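Local atomic coordinates of extracellular solute-binding protein family 1 (Alicyclobacillus acidocaldarius subsp. acidocaldarius, PDB entry 4OVJ), a protein that probably binds an extracellular solute and delivers it to a membrane transporter, as other family 1 solute-binding proteins of the periplasmic binding protein type do. Residues N180-W185 against D255-W260; Q186-W191 against E211-S216; Q382-M387 against E403-E408. One frame throughout, in Å; residues are numbered along the deposited sequence. Where two conformers were deposited one is given.

Interaction 1 of 3, residues N180-W185 against D255-W260; sequences NDDESW and DAELTW. With SO4 (sulfate ion), chain B.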
loop_
_atom_site.group_PDB
_atom_site.type_symbol
_atom_site.label_atom_id
_atom_site.label_comp_id
_atom_site.label_asym_id
_atom_site.label_seq_id
_atom_site.Cartn_x
_atom_site.Cartn_y
_atom_site.Cartn_z
ATOM N N ASN A 180 -5.353 -18.455 -4.968
ATOM C CA ASN A 180 -6.342 -17.736 -5.760
ATOM C C ASN A 180 -5.727 -17.319 -7.090
ATOM O O ASN A 180 -4.504 -17.240 -7.230
ATOM C CB ASN A 180 -6.795 -16.487 -5.023
ATOM C CG ASN A 180 -7.650 -16.769 -3.803
ATOM O OD1 ASN A 180 -7.811 -17.910 -3.335
ATOM N ND2 ASN A 180 -8.190 -15.702 -3.254
ATOM N N ASP A 181 -6.574 -17.023 -8.067
ATOM C CA ASP A 181 -6.108 -16.462 -9.325
ATOM C C ASP A 181 -5.993 -14.963 -9.076
ATOM O O ASP A 181 -6.976 -14.230 -9.168
ATOM C CB ASP A 181 -7.089 -16.798 -10.448
ATOM C CG ASP A 181 -6.617 -16.327 -11.808
ATOM O OD1 ASP A 181 -5.699 -15.462 -11.851
ATOM O OD2 ASP A 181 -7.174 -16.817 -12.833
ATOM N N ASP A 182 -4.778 -14.522 -8.740
ATOM C CA ASP A 182 -4.554 -13.185 -8.194
ATOM C C ASP A 182 -4.158 -12.189 -9.276
ATOM O O ASP A 182 -3.143 -11.489 -9.185
ATOM C CB ASP A 182 -3.527 -13.263 -7.064
ATOM C CG ASP A 182 -4.095 -13.920 -5.837
ATOM O OD1 ASP A 182 -5.204 -13.525 -5.435
ATOM O OD2 ASP A 182 -3.452 -14.830 -5.260
ATOM N N GLU A 183 -4.989 -12.139 -10.304
ATOM C CA GLU A 183 -4.831 -11.181 -11.379
ATOM C C GLU A 183 -5.683 -9.944 -11.133
ATOM O O GLU A 183 -6.897 -10.020 -10.960
ATOM C CB GLU A 183 -5.199 -11.790 -12.716
ATOM C CG GLU A 183 -4.206 -12.840 -13.194
ATOM C CD GLU A 183 -4.730 -13.595 -14.400
ATOM O OE1 GLU A 183 -5.449 -14.602 -14.203
ATOM O OE2 GLU A 183 -4.424 -13.179 -15.541
ATOM N N SER A 184 -5.017 -8.811 -11.166
ATOM C CA SER A 184 -5.640 -7.514 -10.999
ATOM C C SER A 184 -4.696 -6.506 -11.605
ATOM O O SER A 184 -3.512 -6.795 -11.838
ATOM C CB SER A 184 -5.850 -7.188 -9.518
ATOM O OG SER A 184 -4.610 -6.961 -8.849
ATOM N N TRP A 185 -5.207 -5.313 -11.827
ATOM C CA TRP A 185 -4.397 -4.236 -12.384
ATOM C C TRP A 185 -3.167 -3.976 -11.523
ATOM O O TRP A 185 -2.058 -3.816 -12.050
ATOM C CB TRP A 185 -5.271 -3.008 -12.481
ATOM C CG TRP A 185 -4.729 -1.764 -13.101
ATOM C CD1 TRP A 185 -4.821 -0.519 -12.573
ATOM C CD2 TRP A 185 -4.124 -1.605 -14.393
ATOM N NE1 TRP A 185 -4.292 0.399 -13.427
ATOM C CE2 TRP A 185 -3.859 -0.230 -14.558
ATOM C CE3 TRP A 185 -3.761 -2.483 -15.412
ATOM C CZ2 TRP A 185 -3.236 0.290 -15.707
ATOM C CZ3 TRP A 185 -3.169 -1.973 -16.559
ATOM C CH2 TRP A 185 -2.914 -0.596 -16.696
ATOM N N ASP A 255 -5.505 -22.275 -0.716
ATOM C CA ASP A 255 -4.520 -22.280 0.358
ATOM C C ASP A 255 -3.576 -21.087 0.381
ATOM O O ASP A 255 -2.693 -21.032 1.228
ATOM C CB ASP A 255 -3.757 -23.619 0.351
ATOM C CG ASP A 255 -4.642 -24.786 0.819
ATOM O OD1 ASP A 255 -5.676 -24.517 1.471
ATOM O OD2 ASP A 255 -4.322 -25.959 0.547
ATOM N N ALA A 256 -3.781 -20.111 -0.500
ATOM C CA ALA A 256 -2.923 -18.915 -0.536
ATOM C C ALA A 256 -3.546 -17.812 -1.348
ATOM O O ALA A 256 -4.374 -18.059 -2.217
ATOM C CB ALA A 256 -1.543 -19.232 -1.120
ATOM N N GLU A 257 -3.067 -16.602 -1.105
ATOM C CA GLU A 257 -3.506 -15.435 -1.830
ATOM C C GLU A 257 -2.384 -14.392 -1.829
ATOM O O GLU A 257 -1.765 -14.144 -0.790
ATOM C CB GLU A 257 -4.758 -14.918 -1.121
ATOM C CG GLU A 257 -5.444 -13.777 -1.782
ATOM C CD GLU A 257 -6.833 -13.535 -1.203
ATOM O OE1 GLU A 257 -7.256 -14.166 -0.174
ATOM O OE2 GLU A 257 -7.507 -12.715 -1.815
ATOM N N LEU A 258 -2.105 -13.836 -3.006
ATOM C CA LEU A 258 -1.184 -12.727 -3.190
ATOM C C LEU A 258 -2.022 -11.469 -3.072
ATOM O O LEU A 258 -2.871 -11.207 -3.930
ATOM C CB LEU A 258 -0.541 -12.794 -4.581
ATOM C CG LEU A 258 0.208 -11.536 -5.039
ATOM C CD1 LEU A 258 1.377 -11.281 -4.117
ATOM C CD2 LEU A 258 0.654 -11.678 -6.487
ATOM N N THR A 259 -1.832 -10.719 -1.992
ATOM C CA THR A 259 -2.652 -9.536 -1.756
ATOM C C THR A 259 -1.919 -8.593 -0.819
ATOM O O THR A 259 -0.763 -8.834 -0.459
ATOM C CB THR A 259 -4.013 -9.918 -1.168
ATOM O OG1 THR A 259 -4.849 -8.750 -1.082
ATOM C CG2 THR A 259 -3.840 -10.544 0.202
ATOM N N TRP A 260 -2.580 -7.510 -0.430
ATOM C CA TRP A 260 -1.974 -6.572 0.501
ATOM C C TRP A 260 -1.810 -7.196 1.879
ATOM O O TRP A 260 -2.715 -7.876 2.389
ATOM C CB TRP A 260 -2.788 -5.291 0.575
ATOM C CG TRP A 260 -2.822 -4.641 -0.751
ATOM C CD1 TRP A 260 -3.764 -4.810 -1.741
ATOM C CD2 TRP A 260 -1.825 -3.771 -1.284
ATOM N NE1 TRP A 260 -3.408 -4.073 -2.857
ATOM C CE2 TRP A 260 -2.230 -3.420 -2.596
ATOM C CE3 TRP A 260 -0.632 -3.241 -0.776
ATOM C CZ2 TRP A 260 -1.480 -2.563 -3.404
ATOM C CZ3 TRP A 260 0.115 -2.380 -1.588
ATOM C CH2 TRP A 260 -0.315 -2.051 -2.885
HETATM S S SO4 B . -5.460 -5.522 -5.635
HETATM O O1 SO4 B . -6.434 -5.489 -6.743
HETATM O O2 SO4 B . -4.919 -4.167 -5.358
HETATM O O3 SO4 B . -6.139 -5.988 -4.409
HETATM O O4 SO4 B . -4.379 -6.463 -5.989
HETATM O O HOH W 1 -7.992 -13.273 -4.856
HETATM O O HOH W 2 -6.038 -11.312 -3.725
#
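Asp182 lays its carboxylate over the backbone of Glu257 and Leu258, joining the loop before helix 185-194 to strand 256-260 in one lobe of a fold of the periplasmic binding protein type. The strand's other partner is strand 128-144, whose backbone bonds to Asp255, Glu257 and Thr259. In place of a further strand, this side meets an irregular loop in which Asp182 is the centre of an inverse gamma turn. With CG anti to its carbonyl carbon (chi1 -72°), Asp182 reaches down to accept Leu258 N at OD2, 2.8 Å away, in a nearly straight bond (177°) whose donor lies well above the carboxylate plane. An aspartate suits the place because its short acid can satisfy a strand N-H that a neighbouring strand would otherwise take. Two residues earlier, backbone Asn180 N donates to Ala256 O at 2.9 Å, within the carbonyl plane.

Asn180 OD1 bonds to Ser254 and ND2 to Asp247; ND2 also donates to water 1, 2.9 Å away. Asp182 and Glu257 bring two acids together, OD1 and OE2 being 4.4 Å apart with carboxylate planes nearly parallel (6°) but not in one plane. Water 1 and water 2 each lie within hydrogen-bonding distance of both Asp182 OD1 and Glu257 OE2, with more acceptors around than protons to give, and Thr242 also binds Glu257 OE2. This crowding of acids in a buried place would tend to raise the pKa of one.

Ser184 caps helix 185-194, its OG accepting Thr187 N. The same hydroxyl lies 2.9 Å from O4 of a sulfate, probably from the crystallisation liquor, which Tyr139 OH also binds. Trp260, stacked on Tyr139, also binds the ion: its NE1 meets sulfate O2 in the plane of the indole, at 2.9 Å.

Interaction 2 of 3, residues Q186-W191 against E211-S216; sequences QTFGYW and ESTLVS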
loop_
_atom_site.group_PDB
_atom_site.type_symbol
_atom_site.label_atom_id
_atom_site.label_comp_id
_atom_site.label_asym_id
_atom_site.label_seq_id
_atom_site.Cartn_x
_atom_site.Cartn_y
_atom_site.Cartn_z
ATOM N N GLN A 186 -3.329 -3.970 -10.201
ATOM C CA GLN A 186 -2.181 -3.675 -9.360
ATOM C C GLN A 186 -1.208 -4.857 -9.229
ATOM O O GLN A 186 0.003 -4.639 -9.129
ATOM C CB GLN A 186 -2.613 -3.097 -8.008
ATOM C CG GLN A 186 -3.335 -1.742 -8.111
ATOM C CD GLN A 186 -2.509 -0.646 -8.775
ATOM O OE1 GLN A 186 -1.281 -0.655 -8.725
ATOM N NE2 GLN A 186 -3.187 0.307 -9.406
ATOM N N THR A 187 -1.666 -6.111 -9.269
ATOM C CA THR A 187 -0.661 -7.189 -9.310
ATOM C C THR A 187 0.045 -7.219 -10.665
ATOM O O THR A 187 1.218 -7.574 -10.743
ATOM C CB THR A 187 -1.173 -8.597 -8.970
ATOM O OG1 THR A 187 -2.107 -9.051 -9.954
ATOM C CG2 THR A 187 -1.779 -8.641 -7.585
ATOM N N PHE A 188 -0.663 -6.857 -11.733
ATOM C CA PHE A 188 0.014 -6.668 -12.996
ATOM C C PHE A 188 1.070 -5.542 -12.898
ATOM O O PHE A 188 2.154 -5.647 -13.469
ATOM C CB PHE A 188 -0.941 -6.403 -14.162
ATOM C CG PHE A 188 -0.208 -6.164 -15.438
ATOM C CD1 PHE A 188 0.618 -7.145 -15.959
ATOM C CD2 PHE A 188 -0.261 -4.934 -16.069
ATOM C CE1 PHE A 188 1.377 -6.913 -17.084
ATOM C CE2 PHE A 188 0.483 -4.704 -17.211
ATOM C CZ PHE A 188 1.304 -5.690 -17.721
ATOM N N GLY A 189 0.758 -4.476 -12.163
ATOM C CA GLY A 189 1.717 -3.408 -11.931
ATOM C C GLY A 189 3.040 -3.908 -11.367
ATOM O O GLY A 189 4.102 -3.477 -11.784
ATOM N N TYR A 190 2.946 -4.837 -10.429
ATOM C CA TYR A 190 4.100 -5.505 -9.836
ATOM C C TYR A 190 4.913 -6.266 -10.892
ATOM O O TYR A 190 6.117 -6.074 -11.011
ATOM C CB TYR A 190 3.616 -6.424 -8.711
ATOM C CG TYR A 190 4.678 -7.255 -8.047
ATOM C CD1 TYR A 190 5.515 -6.718 -7.080
ATOM C CD2 TYR A 190 4.834 -8.594 -8.381
ATOM C CE1 TYR A 190 6.489 -7.502 -6.478
ATOM C CE2 TYR A 190 5.802 -9.376 -7.788
ATOM C CZ TYR A 190 6.618 -8.828 -6.832
ATOM O OH TYR A 190 7.580 -9.601 -6.249
ATOM N N TRP A 191 4.238 -7.073 -11.696
ATOM C CA TRP A 191 4.847 -7.777 -12.828
ATOM C C TRP A 191 5.501 -6.834 -13.828
ATOM O O TRP A 191 6.630 -7.063 -14.254
ATOM C CB TRP A 191 3.768 -8.626 -13.519
ATOM C CG TRP A 191 4.224 -9.472 -14.675
ATOM C CD1 TRP A 191 4.389 -9.072 -15.960
ATOM C CD2 TRP A 191 4.513 -10.874 -14.649
ATOM N NE1 TRP A 191 4.777 -10.134 -16.740
ATOM C CE2 TRP A 191 4.854 -11.254 -15.961
ATOM C CE3 TRP A 191 4.485 -11.852 -13.646
ATOM C CZ2 TRP A 191 5.185 -12.569 -16.298
ATOM C CZ3 TRP A 191 4.829 -13.168 -13.982
ATOM C CH2 TRP A 191 5.175 -13.504 -15.291
ATOM N N GLU A 211 2.865 -5.064 -24.934
ATOM C CA GLU A 211 1.950 -6.191 -25.051
ATOM C C GLU A 211 2.566 -7.489 -24.544
ATOM O O GLU A 211 1.898 -8.262 -23.857
ATOM C CB GLU A 211 1.495 -6.346 -26.494
ATOM C CG GLU A 211 0.370 -7.333 -26.682
ATOM C CD GLU A 211 -0.074 -7.386 -28.121
ATOM O OE1 GLU A 211 -0.506 -6.334 -28.642
ATOM O OE2 GLU A 211 0.021 -8.463 -28.731
ATOM N N SER A 212 3.826 -7.707 -24.886
ATOM C CA SER A 212 4.557 -8.894 -24.482
ATOM C C SER A 212 4.537 -9.095 -22.967
ATOM O O SER A 212 4.322 -10.197 -22.467
ATOM C CB SER A 212 5.997 -8.759 -24.953
ATOM O OG SER A 212 6.659 -9.982 -24.824
ATOM N N THR A 213 4.767 -8.012 -22.241
ATOM C CA THR A 213 4.783 -8.048 -20.777
ATOM C C THR A 213 3.426 -8.466 -20.206
ATOM O O THR A 213 3.346 -9.276 -19.278
ATOM C CB THR A 213 5.158 -6.672 -20.254
ATOM O OG1 THR A 213 6.451 -6.337 -20.767
ATOM C CG2 THR A 213 5.151 -6.639 -18.724
ATOM N N LEU A 214 2.355 -7.928 -20.775
ATOM C CA LEU A 214 1.017 -8.288 -20.320
ATOM C C LEU A 214 0.660 -9.719 -20.720
ATOM O O LEU A 214 0.114 -10.460 -19.924
ATOM C CB LEU A 214 -0.027 -7.311 -20.840
ATOM C CG LEU A 214 -1.491 -7.592 -20.505
ATOM C CD1 LEU A 214 -1.673 -7.796 -19.014
ATOM C CD2 LEU A 214 -2.326 -6.421 -21.008
ATOM N N VAL A 215 0.992 -10.114 -21.944
ATOM C CA VAL A 215 0.694 -11.477 -22.383
ATOM C C VAL A 215 1.441 -12.520 -21.543
ATOM O O VAL A 215 0.877 -13.565 -21.217
ATOM C CB VAL A 215 0.975 -11.670 -23.890
ATOM C CG1 VAL A 215 0.838 -13.135 -24.284
ATOM C CG2 VAL A 215 -0.005 -10.835 -24.694
ATOM N N SER A 216 2.683 -12.238 -21.164
ATOM C CA SER A 216 3.432 -13.208 -20.350
ATOM C C SER A 216 2.786 -13.368 -18.964
ATOM O O SER A 216 2.712 -14.475 -18.419
ATOM C CB SER A 216 4.921 -12.857 -20.267
ATOM O OG SER A 216 5.139 -11.657 -19.552
#
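A steep helix-helix crossing joins helix 185-194 to the start of helix 211-226: over these short segments the axes approach to 10.3 Å and their directions differ by 117°. Phe188 and Trp191, one turn apart on the same side of the first helix, carry the contact, each with CG anti to its backbone N so that the ring is thrown out toward the second helix.

Phe188 offers a face to Leu214. The methyl CD1 sits 3.8 Å from the ring centroid, close to the ring normal, in a CH-pi contact, while ring atom CE1 presses to 3.5 Å from Leu214 CA. An apolar ring and a branched leucine suit a buried place: neither side chain has polar atoms to satisfy, and the methyl can lie on the flat face. Phe209 and Tyr217 meet the same phenylalanine ring edge-to-face, and Leu214 touches Phe384 and Met387 of helix 377-392.

Trp191 NE1 makes a weak, bent bond (121°) to Thr213 O at 3.0 Å. At the indole edge, in its plane, lie Ser216 OG and the methyl CG2 of Thr213, the latter 3.8 Å from CD1. Ser216 folds its hydroxyl back, OG between the backbone N and the carbonyl carbon, to donate to the same Thr213 O at 3.0 Å. Two side-chain donors thus converge on one helix carbonyl in a crossed helix-helix packing within one lobe of the periplasmic-binding-protein-type fold.

Interaction 3 of 3, residues Q382-M387 against E403-E408; sequences QDFANM and EQFMQE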
loop_
_atom_site.group_PDB
_atom_site.type_symbol
_atom_site.label_atom_id
_atom_site.label_comp_id
_atom_site.label_asym_id
_atom_site.label_seq_id
_atom_site.Cartn_x
_atom_site.Cartn_y
_atom_site.Cartn_z
ATOM N N GLN A 382 -10.845 -0.956 -13.930
ATOM C CA GLN A 382 -12.061 -1.729 -14.156
ATOM C C GLN A 382 -12.017 -2.427 -15.512
ATOM O O GLN A 382 -12.380 -3.598 -15.601
ATOM C CB GLN A 382 -13.328 -0.867 -14.003
ATOM C CG GLN A 382 -14.624 -1.666 -14.045
ATOM C CD GLN A 382 -14.699 -2.737 -12.959
ATOM O OE1 GLN A 382 -14.714 -2.423 -11.774
ATOM N NE2 GLN A 382 -14.747 -4.007 -13.363
ATOM N N ASP A 383 -11.575 -1.718 -16.558
ATOM C CA ASP A 383 -11.424 -2.323 -17.889
ATOM C C ASP A 383 -10.447 -3.501 -17.850
ATOM O O ASP A 383 -10.663 -4.515 -18.510
ATOM C CB ASP A 383 -10.953 -1.310 -18.943
ATOM C CG ASP A 383 -11.955 -0.192 -19.192
ATOM O OD1 ASP A 383 -13.168 -0.393 -18.937
ATOM O OD2 ASP A 383 -11.527 0.897 -19.659
ATOM N N PHE A 384 -9.368 -3.366 -17.080
ATOM C CA PHE A 384 -8.405 -4.452 -16.958
ATOM C C PHE A 384 -9.051 -5.672 -16.330
ATOM O O PHE A 384 -8.936 -6.792 -16.847
ATOM C CB PHE A 384 -7.200 -4.003 -16.150
ATOM C CG PHE A 384 -6.070 -4.994 -16.145
ATOM C CD1 PHE A 384 -5.182 -5.046 -17.200
ATOM C CD2 PHE A 384 -5.908 -5.880 -15.090
ATOM C CE1 PHE A 384 -4.127 -5.943 -17.202
ATOM C CE2 PHE A 384 -4.861 -6.783 -15.082
ATOM C CZ PHE A 384 -3.970 -6.818 -16.135
ATOM N N ALA A 385 -9.747 -5.454 -15.225
ATOM C CA ALA A 385 -10.445 -6.543 -14.538
ATOM C C ALA A 385 -11.435 -7.240 -15.484
ATOM O O ALA A 385 -11.532 -8.460 -15.510
ATOM C CB ALA A 385 -11.156 -6.011 -13.311
ATOM N N ASN A 386 -12.139 -6.462 -16.292
ATOM C CA ASN A 386 -13.106 -7.039 -17.227
ATOM C C ASN A 386 -12.402 -7.871 -18.306
ATOM O O ASN A 386 -12.877 -8.947 -18.690
ATOM C CB ASN A 386 -13.956 -5.933 -17.853
ATOM C CG ASN A 386 -14.900 -5.277 -16.851
ATOM O OD1 ASN A 386 -15.109 -5.772 -15.750
ATOM N ND2 ASN A 386 -15.476 -4.156 -17.240
HETATM N N MSE A 387 -11.248 -7.391 -18.772
HETATM C CA MSE A 387 -10.461 -8.141 -19.754
HETATM C C MSE A 387 -9.940 -9.411 -19.135
HETATM O O MSE A 387 -9.980 -10.473 -19.758
HETATM C CB MSE A 387 -9.333 -7.285 -20.303
HETATM C CG MSE A 387 -8.540 -8.024 -21.367
HETATM SE SE MSE A 387 -7.030 -9.013 -20.545
HETATM C CE MSE A 387 -5.990 -7.458 -20.045
ATOM N N GLU A 403 -4.239 -6.933 -26.428
ATOM C CA GLU A 403 -4.337 -5.951 -27.515
ATOM C C GLU A 403 -5.534 -5.037 -27.376
ATOM O O GLU A 403 -5.418 -3.821 -27.516
ATOM C CB GLU A 403 -4.389 -6.640 -28.876
ATOM C CG GLU A 403 -3.004 -6.841 -29.431
ATOM C CD GLU A 403 -2.925 -6.797 -30.945
ATOM O OE1 GLU A 403 -3.922 -7.145 -31.611
ATOM O OE2 GLU A 403 -1.844 -6.418 -31.458
ATOM N N GLN A 404 -6.680 -5.639 -27.086
ATOM C CA GLN A 404 -7.933 -4.912 -26.951
ATOM C C GLN A 404 -7.883 -3.948 -25.769
ATOM O O GLN A 404 -8.211 -2.766 -25.906
ATOM C CB GLN A 404 -9.086 -5.911 -26.784
ATOM C CG GLN A 404 -10.471 -5.292 -26.791
ATOM C CD GLN A 404 -11.571 -6.320 -27.021
ATOM O OE1 GLN A 404 -12.056 -6.944 -26.078
ATOM N NE2 GLN A 404 -11.979 -6.492 -28.277
ATOM N N PHE A 405 -7.445 -4.449 -24.619
ATOM C CA PHE A 405 -7.352 -3.620 -23.421
ATOM C C PHE A 405 -6.418 -2.424 -23.613
ATOM O O PHE A 405 -6.737 -1.319 -23.190
ATOM C CB PHE A 405 -6.897 -4.420 -22.190
ATOM C CG PHE A 405 -6.433 -3.541 -21.065
ATOM C CD1 PHE A 405 -7.357 -2.894 -20.257
ATOM C CD2 PHE A 405 -5.080 -3.303 -20.855
ATOM C CE1 PHE A 405 -6.949 -2.047 -19.245
ATOM C CE2 PHE A 405 -4.667 -2.454 -19.843
ATOM C CZ PHE A 405 -5.602 -1.827 -19.036
HETATM N N MSE A 406 -5.264 -2.665 -24.229
HETATM C CA MSE A 406 -4.229 -1.638 -24.383
HETATM C C MSE A 406 -4.658 -0.572 -25.345
HETATM O O MSE A 406 -4.422 0.613 -25.093
HETATM C CB MSE A 406 -2.929 -2.265 -24.855
HETATM C CG MSE A 406 -2.284 -3.022 -23.707
HETATM SE SE MSE A 406 -0.632 -3.879 -24.304
HETATM C CE MSE A 406 0.431 -2.216 -24.399
ATOM N N GLN A 407 -5.295 -0.964 -26.447
ATOM C CA GLN A 407 -5.791 0.011 -27.420
ATOM C C GLN A 407 -6.820 0.920 -26.744
ATOM O O GLN A 407 -6.764 2.143 -26.872
ATOM C CB GLN A 407 -6.424 -0.699 -28.621
ATOM C CG GLN A 407 -6.853 0.232 -29.744
ATOM C CD GLN A 407 -7.732 -0.459 -30.775
ATOM O OE1 GLN A 407 -8.340 -1.504 -30.508
ATOM N NE2 GLN A 407 -7.816 0.134 -31.961
ATOM N N GLU A 408 -7.737 0.304 -26.004
ATOM C CA GLU A 408 -8.785 1.024 -25.286
ATOM C C GLU A 408 -8.222 2.021 -24.275
ATOM O O GLU A 408 -8.606 3.195 -24.277
ATOM C CB GLU A 408 -9.715 0.024 -24.593
ATOM C CG GLU A 408 -10.756 0.638 -23.669
ATOM C CD GLU A 408 -11.881 -0.325 -23.296
ATOM O OE1 GLU A 408 -12.811 0.109 -22.579
ATOM O OE2 GLU A 408 -11.843 -1.507 -23.709
#
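CG anti to the backbone N in both Phe384 and Phe405 (chi1 164° in the latter) swings the two rings into the seam between helices 377-392 and 398-414. There they form a T-shaped (edge-to-face) pair, centroids 5.2 Å apart and planes at 78°. The edge of Phe384 is the incoming one: its CD1 stands over the face of Phe405, toward the rim, 3.7 Å from CZ.

Phe405 also slips its own CE1 to 3.5 Å from Phe384 N, and Trp185 meets both phenylalanine rings. On the same side of the Phe405 ring, nearer its root, Met387, deposited as selenomethionine, bends at chi2 and chi3 to bring CE within 3.8 Å of Phe405 CB; the flexible, unbranched chain can fold along the base of a rigid ring. An alanine in place of Phe405 would remove the face that receives Phe384 CD1 and would probably loosen the packing against Phe384 and Trp185, though Met387 might still touch CB.

Asp383 OD2 and Glu408 OE1 approach to 3.3 Å, a like-charge encounter, not a bond, at the partly exposed rim. Helix directions 167° apart and a short link make this the interface of an antiparallel alpha-alpha hairpin.

In the fold
Along the chain, interaction 2 is nested within the loop closed by interaction 1, and interaction 3 follows both, near the C terminus. Their centres step outward from 15 to 18 to 23 Å from the chain centre, with 14 Å between interactions 1 and 2, 12 Å between 2 and 3, and 19 Å between 1 and 3. Helix 185-194 ties them together: Asp182 O is probably hydrogen-bonded to Thr187 OG1 at its start, Trp185 packs on Phe384 and Phe405, and Phe188 meets Phe384. Sheet strand 256-260, crossed helices and C-terminal hairpin are thus joined through this helix in one lobe of the probable solute-binding fold.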